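Local coordinates for spondin-1 (Homo sapiens, PDB 2ZOU), which probably acts in cell adhesion as a secreted extracellular-matrix glycoprotein, of which this is the reeler domain, at residues Glu84-Ser89 against Thr96-Arg101. Residues are numbered along the deposited sequence; the frame is centred on the assembly and turned at random.
Sequences ETQFMS and TESTPR
Gln86 and Thr96 face each other as an antiparallel hydrogen-bonded pair: Gln86 N donates to Thr96 O at 2.9 Å, and Thr96 N returns a bond of 2.8 Å to Gln86 O. Their side chains run alongside each other on one face. With CG between its own N and carbonyl carbon (chi1 67°), Gln86 sets its CG 4.0 Å from Thr96 CG2, and its extended chain runs on past Glu97 O to put OE1 beside Ser98. That methyl also meets Met88 CG at 3.8 Å, the unbranched Met88 side chain crossing Thr96 at about a right angle. Beta-branching lets Thr96 present the methyl here while OG1, anti to the backbone N (chi1 -166°), hydrogen-bonds Phe56 O of the next strand. Strands 85-88 and 95-97 form a beta hairpin at one border of the five-stranded sheet of the reeler beta-sandwich, 85-88 being one of its two outermost strands. Past the non-hydrogen-bonded pair Thr85 and Glu97, Ser98 N donates a hydrogen bond of 3.0 Å to Glu84 O from well above the carbonyl plane, as strand 95-97 gives way to loop. Small Ser98 fits against the Glu84 carbonyl, while its OG is bonded to Glu82 O. Farther out, Thr85 OG1 bonds Asp81 O, and Glu84 forms a salt bridge with Arg103, which also holds Thr99 O.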
loop_
_atom_site.group_PDB
_atom_site.type_symbol
_atom_site.label_atom_id
_atom_site.label_comp_id
_atom_site.label_asym_id
_atom_site.label_seq_id
_atom_site.Cartn_x
_atom_site.Cartn_y
_atom_site.Cartn_z
ATOM N N GLU A 84 -13.853 -2.356 -6.284
ATOM C CA GLU A 84 -12.719 -1.522 -6.670
ATOM C C GLU A 84 -11.374 -2.206 -6.424
ATOM O O GLU A 84 -10.400 -1.937 -7.122
ATOM C CB GLU A 84 -12.763 -0.167 -5.948
ATOM C CG GLU A 84 -14.146 0.535 -5.894
ATOM C CD GLU A 84 -14.789 0.807 -7.266
ATOM O OE1 GLU A 84 -14.080 0.828 -8.299
ATOM O OE2 GLU A 84 -16.027 1.010 -7.311
ATOM N N THR A 85 -11.323 -3.086 -5.429
ATOM C CA THR A 85 -10.065 -3.669 -4.984
ATOM C C THR A 85 -10.199 -5.171 -4.751
ATOM O O THR A 85 -11.283 -5.666 -4.432
ATOM C CB THR A 85 -9.578 -3.024 -3.681
ATOM O OG1 THR A 85 -10.526 -3.298 -2.637
ATOM C CG2 THR A 85 -9.396 -1.501 -3.844
ATOM N N GLN A 86 -9.091 -5.886 -4.912
ATOM C CA GLN A 86 -9.027 -7.321 -4.598
ATOM C C GLN A 86 -7.599 -7.697 -4.269
ATOM O O GLN A 86 -6.683 -6.908 -4.496
ATOM C CB GLN A 86 -9.510 -8.159 -5.786
ATOM C CG GLN A 86 -8.589 -8.082 -7.004
ATOM C CD GLN A 86 -9.033 -9.013 -8.113
ATOM O OE1 GLN A 86 -10.159 -8.925 -8.595
ATOM N NE2 GLN A 86 -8.157 -9.929 -8.508
ATOM N N PHE A 87 -7.394 -8.892 -3.730
ATOM C CA PHE A 87 -6.041 -9.410 -3.576
ATOM C C PHE A 87 -5.517 -9.972 -4.890
ATOM O O PHE A 87 -6.272 -10.564 -5.661
ATOM C CB PHE A 87 -5.978 -10.444 -2.450
ATOM C CG PHE A 87 -6.194 -9.845 -1.098
ATOM C CD1 PHE A 87 -5.158 -9.159 -0.469
ATOM C CD2 PHE A 87 -7.433 -9.925 -0.473
ATOM C CE1 PHE A 87 -5.342 -8.572 0.768
ATOM C CE2 PHE A 87 -7.634 -9.328 0.783
ATOM C CZ PHE A 87 -6.584 -8.646 1.394
ATOM N N MET A 88 -4.219 -9.776 -5.125
ATOM C CA MET A 88 -3.522 -10.282 -6.314
ATOM C C MET A 88 -3.612 -11.808 -6.402
ATOM O O MET A 88 -3.308 -12.486 -5.428
ATOM C CB MET A 88 -2.041 -9.916 -6.242
ATOM C CG MET A 88 -1.640 -8.569 -6.748
ATOM S SD MET A 88 0.014 -8.682 -7.483
ATOM C CE MET A 88 -0.454 -9.225 -9.111
ATOM N N SER A 89 -3.993 -12.328 -7.569
ATOM C CA SER A 89 -4.104 -13.779 -7.801
ATOM C C SER A 89 -2.796 -14.521 -7.508
ATOM O O SER A 89 -2.809 -15.617 -6.940
ATOM C CB SER A 89 -4.553 -14.067 -9.244
ATOM O OG SER A 89 -5.837 -13.515 -9.504
ATOM N N THR A 96 -4.724 -4.992 -5.124
ATOM C CA THR A 96 -4.668 -4.484 -6.491
ATOM C C THR A 96 -6.089 -4.093 -6.956
ATOM O O THR A 96 -7.053 -4.282 -6.206
ATOM C CB THR A 96 -3.982 -5.503 -7.438
ATOM O OG1 THR A 96 -3.645 -4.878 -8.679
ATOM C CG2 THR A 96 -4.877 -6.724 -7.686
ATOM N N GLU A 97 -6.216 -3.519 -8.152
ATOM C CA GLU A 97 -7.521 -3.130 -8.690
ATOM C C GLU A 97 -8.353 -4.346 -9.105
ATOM O O GLU A 97 -7.807 -5.374 -9.516
ATOM C CB GLU A 97 -7.374 -2.104 -9.838
ATOM C CG GLU A 97 -6.979 -2.634 -11.236
ATOM C CD GLU A 97 -5.552 -3.169 -11.362
ATOM O OE1 GLU A 97 -4.670 -2.841 -10.541
ATOM O OE2 GLU A 97 -5.302 -3.946 -12.321
ATOM N N SER A 98 -9.673 -4.211 -8.975
ATOM C CA SER A 98 -10.637 -5.252 -9.382
ATOM C C SER A 98 -10.887 -5.269 -10.892
ATOM O O SER A 98 -11.149 -6.328 -11.474
ATOM C CB SER A 98 -11.980 -5.033 -8.681
ATOM O OG SER A 98 -11.906 -5.330 -7.301
ATOM N N THR A 99 -10.851 -4.083 -11.497
ATOM C CA THR A 99 -11.036 -3.870 -12.939
ATOM C C THR A 99 -10.178 -2.659 -13.325
ATOM O O THR A 99 -9.924 -1.803 -12.482
ATOM C CB THR A 99 -12.511 -3.565 -13.301
ATOM O OG1 THR A 99 -13.002 -2.509 -12.467
ATOM C CG2 THR A 99 -13.394 -4.798 -13.140
ATOM N N PRO A 100 -9.735 -2.569 -14.597
ATOM C CA PRO A 100 -8.831 -1.469 -14.974
ATOM C C PRO A 100 -9.473 -0.105 -15.316
ATOM O O PRO A 100 -9.056 0.540 -16.285
ATOM C CB PRO A 100 -8.099 -2.039 -16.193
ATOM C CG PRO A 100 -9.094 -2.951 -16.828
ATOM C CD PRO A 100 -9.988 -3.486 -15.728
ATOM N N ARG A 101 -10.451 0.333 -14.523
ATOM C CA ARG A 101 -11.136 1.610 -14.731
ATOM C C ARG A 101 -10.285 2.762 -14.198
ATOM O O ARG A 101 -9.450 2.557 -13.318
ATOM C CB ARG A 101 -12.478 1.617 -13.993
ATOM C CG ARG A 101 -13.425 0.502 -14.388
ATOM C CD ARG A 101 -14.851 0.818 -13.953
ATOM N NE ARG A 101 -15.785 -0.226 -14.381
ATOM C CZ ARG A 101 -16.115 -1.281 -13.643
ATOM N NH1 ARG A 101 -15.595 -1.439 -12.431
ATOM N NH2 ARG A 101 -16.966 -2.181 -14.114
#